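Local structure of 5-dehydro-2-deoxygluconokinase (Bacillus halodurans C-125, 2QCV) at residues A[14-27]-A[38-51]. The protein probably phosphorylates 5-dehydro-2-deoxy-D-gluconate with ATP, a step of myo-inositol breakdown, as a member of the PfkB carbohydrate kinase family. Numbering follows the deposited sequence.
Sequences LIAIGRACIDLNAV and TFSKYVGGSPANIV
Asp23 turns CG beside its own backbone N (chi1 -77°), laying the carboxylate against the Gly44 backbone, with OD2 3.5 Å from Gly44 CA. One water donates to both Asp23 OD2 and Val43 O, tying the carboxylate to the neighbouring strand. Ser40 N donates to Asn25 O at 2.8 Å, and in one of two modelled positions Ser40 OG also turns to that carbonyl. Strands 21-26 and 38-44 form an antiparallel hairpin, in the small sheet that PfkB kinases carry beside their Rossmann-like core; the evidence includes the reciprocal bonds of one pair, Cys21 N to Gly44 O and Gly44 N to Cys21 O, both 2.8 Å. Phe39 pairs with a strand of the second subunit, extending this sheet across the interface. Lys41 CG lies against Ile22 CG2 at 3.9 Å, while its NZ reaches Thr36 O of that second subunit. Beyond the hairpin, Gly45 occupies the N-cap position of helix 46-56, whose first turns pack on core strand 12-17. Pro47 CG meets Arg19 N at 3.4 Å and Pro47 CB meets Ala16 CB at 3.8 Å. Packing is tight between Ala16 CB and Val51 CG1, at 3.5 Å.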
loop_
_atom_site.group_PDB
_atom_site.type_symbol
_atom_site.label_atom_id
_atom_site.label_comp_id
_atom_site.label_asym_id
_atom_site.label_seq_id
_atom_site.Cartn_x
_atom_site.Cartn_y
_atom_site.Cartn_z
ATOM N N LEU A 14 -30.870 -13.632 -16.308
ATOM C CA LEU A 14 -29.899 -12.614 -15.984
ATOM C C LEU A 14 -28.650 -13.234 -15.382
ATOM O O LEU A 14 -28.704 -14.314 -14.754
ATOM C CB LEU A 14 -30.469 -11.562 -15.038
ATOM C CG LEU A 14 -30.665 -11.867 -13.569
ATOM C CD1 LEU A 14 -30.911 -10.543 -12.831
ATOM C CD2 LEU A 14 -31.838 -12.846 -13.362
ATOM N N ILE A 15 -27.529 -12.562 -15.633
ATOM C CA ILE A 15 -26.268 -12.801 -14.960
ATOM C C ILE A 15 -25.842 -11.445 -14.402
ATOM O O ILE A 15 -25.842 -10.437 -15.134
ATOM C CB ILE A 15 -25.199 -13.335 -15.931
ATOM C CG1 ILE A 15 -25.563 -14.752 -16.348
ATOM C CG2 ILE A 15 -23.802 -13.322 -15.256
ATOM C CD1 ILE A 15 -24.628 -15.310 -17.471
ATOM N N ALA A 16 -25.553 -11.398 -13.111
ATOM C CA ALA A 16 -25.072 -10.174 -12.465
ATOM C C ALA A 16 -23.585 -10.296 -12.194
ATOM O O ALA A 16 -23.041 -11.400 -12.048
ATOM C CB ALA A 16 -25.815 -9.904 -11.187
ATOM N N ILE A 17 -22.928 -9.143 -12.136
ATOM C CA ILE A 17 -21.487 -9.078 -11.902
ATOM C C ILE A 17 -21.227 -8.079 -10.791
ATOM O O ILE A 17 -21.754 -6.974 -10.790
ATOM C CB ILE A 17 -20.677 -8.728 -13.202
ATOM C CG1 ILE A 17 -19.176 -8.664 -12.947
ATOM C CG2 ILE A 17 -21.171 -7.454 -13.875
ATOM C CD1 ILE A 17 -18.317 -8.803 -14.230
ATOM N N GLY A 18 -20.422 -8.528 -9.824
ATOM C CA GLY A 18 -19.883 -7.662 -8.791
ATOM C C GLY A 18 -19.859 -8.375 -7.444
ATOM O O GLY A 18 -19.328 -9.473 -7.333
ATOM N N ARG A 19 -20.409 -7.706 -6.429
ATOM C CA ARG A 19 -20.249 -8.112 -5.025
ATOM C C ARG A 19 -21.298 -9.086 -4.525
ATOM O O ARG A 19 -22.518 -8.826 -4.607
ATOM C CB ARG A 19 -20.317 -6.877 -4.117
ATOM C CG ARG A 19 -20.276 -7.175 -2.631
ATOM C CD ARG A 19 -20.083 -5.847 -1.842
ATOM N NE ARG A 19 -18.716 -5.389 -2.062
ATOM C CZ ARG A 19 -18.279 -4.137 -1.938
ATOM N NH1 ARG A 19 -19.084 -3.160 -1.523
ATOM N NH2 ARG A 19 -17.005 -3.884 -2.203
ATOM N N ALA A 20 -20.805 -10.157 -3.906
ATOM C CA ALA A 20 -21.584 -11.009 -3.018
ATOM C C ALA A 20 -20.822 -11.018 -1.701
ATOM O O ALA A 20 -19.628 -11.367 -1.663
ATOM C CB ALA A 20 -21.737 -12.417 -3.565
ATOM N N CYS A 21 -21.463 -10.542 -0.632
ATOM C CA CYS A 21 -20.762 -10.431 0.629
ATOM C C CYS A 21 -21.648 -10.927 1.777
ATOM O O CYS A 21 -22.647 -11.594 1.562
ATOM C CB CYS A 21 -20.307 -8.982 0.822
ATOM S SG CYS A 21 -21.623 -7.873 0.949
ATOM N N ILE A 22 -21.223 -10.640 2.995
ATOM C CA ILE A 22 -21.976 -10.999 4.199
ATOM C C ILE A 22 -22.645 -9.772 4.779
ATOM O O ILE A 22 -22.002 -8.749 5.039
ATOM C CB ILE A 22 -21.057 -11.604 5.258
ATOM C CG1 ILE A 22 -20.408 -12.893 4.707
ATOM C CG2 ILE A 22 -21.843 -11.912 6.607
ATOM C CD1 ILE A 22 -21.440 -13.973 4.410
ATOM N N ASP A 23 -23.938 -9.900 5.021
ATOM C CA ASP A 23 -24.673 -8.938 5.826
ATOM C C ASP A 23 -24.874 -9.549 7.222
ATOM O O ASP A 23 -25.228 -10.732 7.375
ATOM C CB ASP A 23 -26.027 -8.633 5.218
ATOM C CG ASP A 23 -25.956 -7.693 4.017
ATOM O OD1 ASP A 23 -24.863 -7.225 3.640
ATOM O OD2 ASP A 23 -27.031 -7.444 3.457
ATOM N N LEU A 24 -24.626 -8.732 8.230
ATOM C CA LEU A 24 -24.825 -9.103 9.626
ATOM C C LEU A 24 -25.898 -8.150 10.147
ATOM O O LEU A 24 -25.651 -6.991 10.444
ATOM C CB LEU A 24 -23.509 -9.034 10.381
ATOM C CG LEU A 24 -22.545 -10.174 9.953
ATOM C CD1 LEU A 24 -21.078 -9.880 10.211
ATOM C CD2 LEU A 24 -22.956 -11.455 10.606
ATOM N N ASN A 25 -27.103 -8.684 10.210
ATOM C CA ASN A 25 -28.269 -7.945 10.585
ATOM C C ASN A 25 -28.583 -8.015 12.070
ATOM O O ASN A 25 -28.684 -9.078 12.639
ATOM C CB ASN A 25 -29.456 -8.480 9.801
ATOM C CG ASN A 25 -29.284 -8.263 8.313
ATOM O OD1 ASN A 25 -29.275 -9.218 7.541
ATOM N ND2 ASN A 25 -29.073 -7.007 7.912
ATOM N N ALA A 26 -28.735 -6.840 12.649
ATOM C CA ALA A 26 -29.028 -6.648 14.050
ATOM C C ALA A 26 -30.289 -7.367 14.437
ATOM O O ALA A 26 -31.355 -7.094 13.863
ATOM C CB ALA A 26 -29.205 -5.147 14.309
ATOM N N VAL A 27 -30.173 -8.281 15.393
ATOM C CA VAL A 27 -31.326 -9.002 15.928
ATOM C C VAL A 27 -32.124 -8.092 16.870
ATOM O O VAL A 27 -33.338 -7.985 16.752
ATOM C CB VAL A 27 -30.879 -10.281 16.647
ATOM C CG1 VAL A 27 -32.045 -10.967 17.335
ATOM C CG2 VAL A 27 -30.199 -11.218 15.640
ATOM N N THR A 38 -26.647 -9.334 19.184
ATOM C CA THR A 38 -26.688 -10.500 18.287
ATOM C C THR A 38 -26.985 -10.086 16.845
ATOM O O THR A 38 -27.757 -9.172 16.607
ATOM C CB THR A 38 -27.746 -11.520 18.783
ATOM O OG1 THR A 38 -27.629 -11.639 20.208
ATOM C CG2 THR A 38 -27.507 -12.876 18.176
ATOM N N PHE A 39 -26.331 -10.762 15.899
ATOM C CA PHE A 39 -26.436 -10.452 14.468
ATOM C C PHE A 39 -26.730 -11.727 13.708
ATOM O O PHE A 39 -26.140 -12.773 14.017
ATOM C CB PHE A 39 -25.119 -9.862 13.935
ATOM C CG PHE A 39 -24.782 -8.520 14.515
ATOM C CD1 PHE A 39 -25.251 -7.353 13.934
ATOM C CD2 PHE A 39 -24.005 -8.432 15.650
ATOM C CE1 PHE A 39 -24.943 -6.113 14.470
ATOM C CE2 PHE A 39 -23.700 -7.199 16.204
ATOM C CZ PHE A 39 -24.173 -6.035 15.620
ATOM N N SER A 40 -27.639 -11.643 12.733
ATOM C CA SER A 40 -27.928 -12.780 11.862
ATOM C C SER A 40 -27.196 -12.631 10.524
ATOM O O SER A 40 -27.127 -11.534 9.952
ATOM C CB SER A 40 -29.435 -12.930 11.653
ATOM O OG SER A 40 -29.978 -11.706 11.219
ATOM N N LYS A 41 -26.627 -13.742 10.067
ATOM C CA LYS A 41 -25.806 -13.820 8.860
ATOM C C LYS A 41 -26.644 -14.078 7.608
ATOM O O LYS A 41 -27.372 -15.078 7.521
ATOM C CB LYS A 41 -24.812 -14.962 9.009
ATOM C CG LYS A 41 -23.766 -15.052 7.952
ATOM C CD LYS A 41 -22.855 -16.231 8.153
ATOM C CE LYS A 41 -23.561 -17.537 7.832
ATOM N NZ LYS A 41 -22.685 -18.714 8.012
ATOM N N TYR A 42 -26.500 -13.185 6.631
ATOM C CA TYR A 42 -27.161 -13.307 5.338
ATOM C C TYR A 42 -26.151 -13.036 4.221
ATOM O O TYR A 42 -25.100 -12.419 4.442
ATOM C CB TYR A 42 -28.293 -12.301 5.224
ATOM C CG TYR A 42 -29.419 -12.567 6.145
ATOM C CD1 TYR A 42 -30.394 -13.492 5.820
ATOM C CD2 TYR A 42 -29.525 -11.899 7.338
ATOM C CE1 TYR A 42 -31.433 -13.744 6.672
ATOM C CE2 TYR A 42 -30.557 -12.149 8.195
ATOM C CZ TYR A 42 -31.497 -13.072 7.868
ATOM O OH TYR A 42 -32.538 -13.296 8.728
ATOM N N VAL A 43 -26.470 -13.481 3.007
ATOM C CA VAL A 43 -25.709 -13.025 1.848
ATOM C C VAL A 43 -26.201 -11.593 1.575
ATOM O O VAL A 43 -27.422 -11.307 1.607
ATOM C CB VAL A 43 -25.944 -13.888 0.579
ATOM C CG1 VAL A 43 -25.216 -13.269 -0.642
ATOM C CG2 VAL A 43 -25.530 -15.352 0.820
ATOM N N GLY A 44 -25.276 -10.710 1.266
ATOM C CA GLY A 44 -25.640 -9.346 0.817
ATOM C C GLY A 44 -24.807 -8.908 -0.359
ATOM O O GLY A 44 -24.126 -9.725 -0.984
ATOM N N GLY A 45 -24.880 -7.614 -0.674
ATOM C CA GLY A 45 -24.219 -7.083 -1.849
ATOM C C GLY A 45 -25.306 -6.886 -2.866
ATOM O O GLY A 45 -26.113 -7.793 -3.116
ATOM N N SER A 46 -25.333 -5.704 -3.479
ATOM C CA SER A 46 -26.415 -5.381 -4.441
ATOM C C SER A 46 -26.649 -6.402 -5.576
ATOM O O SER A 46 -27.768 -6.893 -5.698
ATOM C CB SER A 46 -26.241 -3.970 -4.987
ATOM O OG SER A 46 -27.127 -3.772 -6.059
ATOM N N PRO A 47 -25.624 -6.733 -6.401
ATOM C CA PRO A 47 -25.922 -7.727 -7.439
ATOM C C PRO A 47 -26.284 -9.126 -6.938
ATOM O O PRO A 47 -27.092 -9.792 -7.561
ATOM C CB PRO A 47 -24.670 -7.743 -8.313
ATOM C CG PRO A 47 -23.613 -7.114 -7.510
ATOM C CD PRO A 47 -24.245 -6.231 -6.488
ATOM N N ALA A 48 -25.688 -9.572 -5.841
ATOM C CA ALA A 48 -26.087 -10.804 -5.177
ATOM C C ALA A 48 -27.553 -10.794 -4.758
ATOM O O ALA A 48 -28.315 -11.748 -5.023
ATOM C CB ALA A 48 -25.130 -11.100 -3.945
ATOM N N ASN A 49 -27.970 -9.728 -4.087
ATOM C CA ASN A 49 -29.357 -9.574 -3.684
ATOM C C ASN A 49 -30.294 -9.604 -4.879
ATOM O O ASN A 49 -31.401 -10.154 -4.807
ATOM C CB ASN A 49 -29.571 -8.229 -2.969
ATOM C CG ASN A 49 -28.997 -8.194 -1.614
ATOM O OD1 ASN A 49 -28.729 -9.241 -0.988
ATOM N ND2 ASN A 49 -28.776 -6.958 -1.117
ATOM N N ILE A 50 -29.873 -8.972 -5.968
ATOM C CA ILE A 50 -30.728 -8.894 -7.157
ATOM C C ILE A 50 -30.898 -10.313 -7.737
ATOM O O ILE A 50 -32.014 -10.714 -8.071
ATOM C CB ILE A 50 -30.188 -7.903 -8.220
ATOM C CG1 ILE A 50 -30.296 -6.476 -7.686
ATOM C CG2 ILE A 50 -30.985 -8.014 -9.568
ATOM C CD1 ILE A 50 -29.608 -5.415 -8.580
ATOM N N VAL A 51 -29.823 -11.079 -7.837
ATOM C CA VAL A 51 -29.968 -12.452 -8.371
ATOM C C VAL A 51 -30.703 -13.406 -7.425
ATOM O O VAL A 51 -31.447 -14.248 -7.891
ATOM C CB VAL A 51 -28.683 -13.116 -8.918
ATOM C CG1 VAL A 51 -28.125 -12.277 -10.114
ATOM C CG2 VAL A 51 -27.639 -13.394 -7.828
HETATM O O HOH W 1 -28.959 -9.411 2.971
#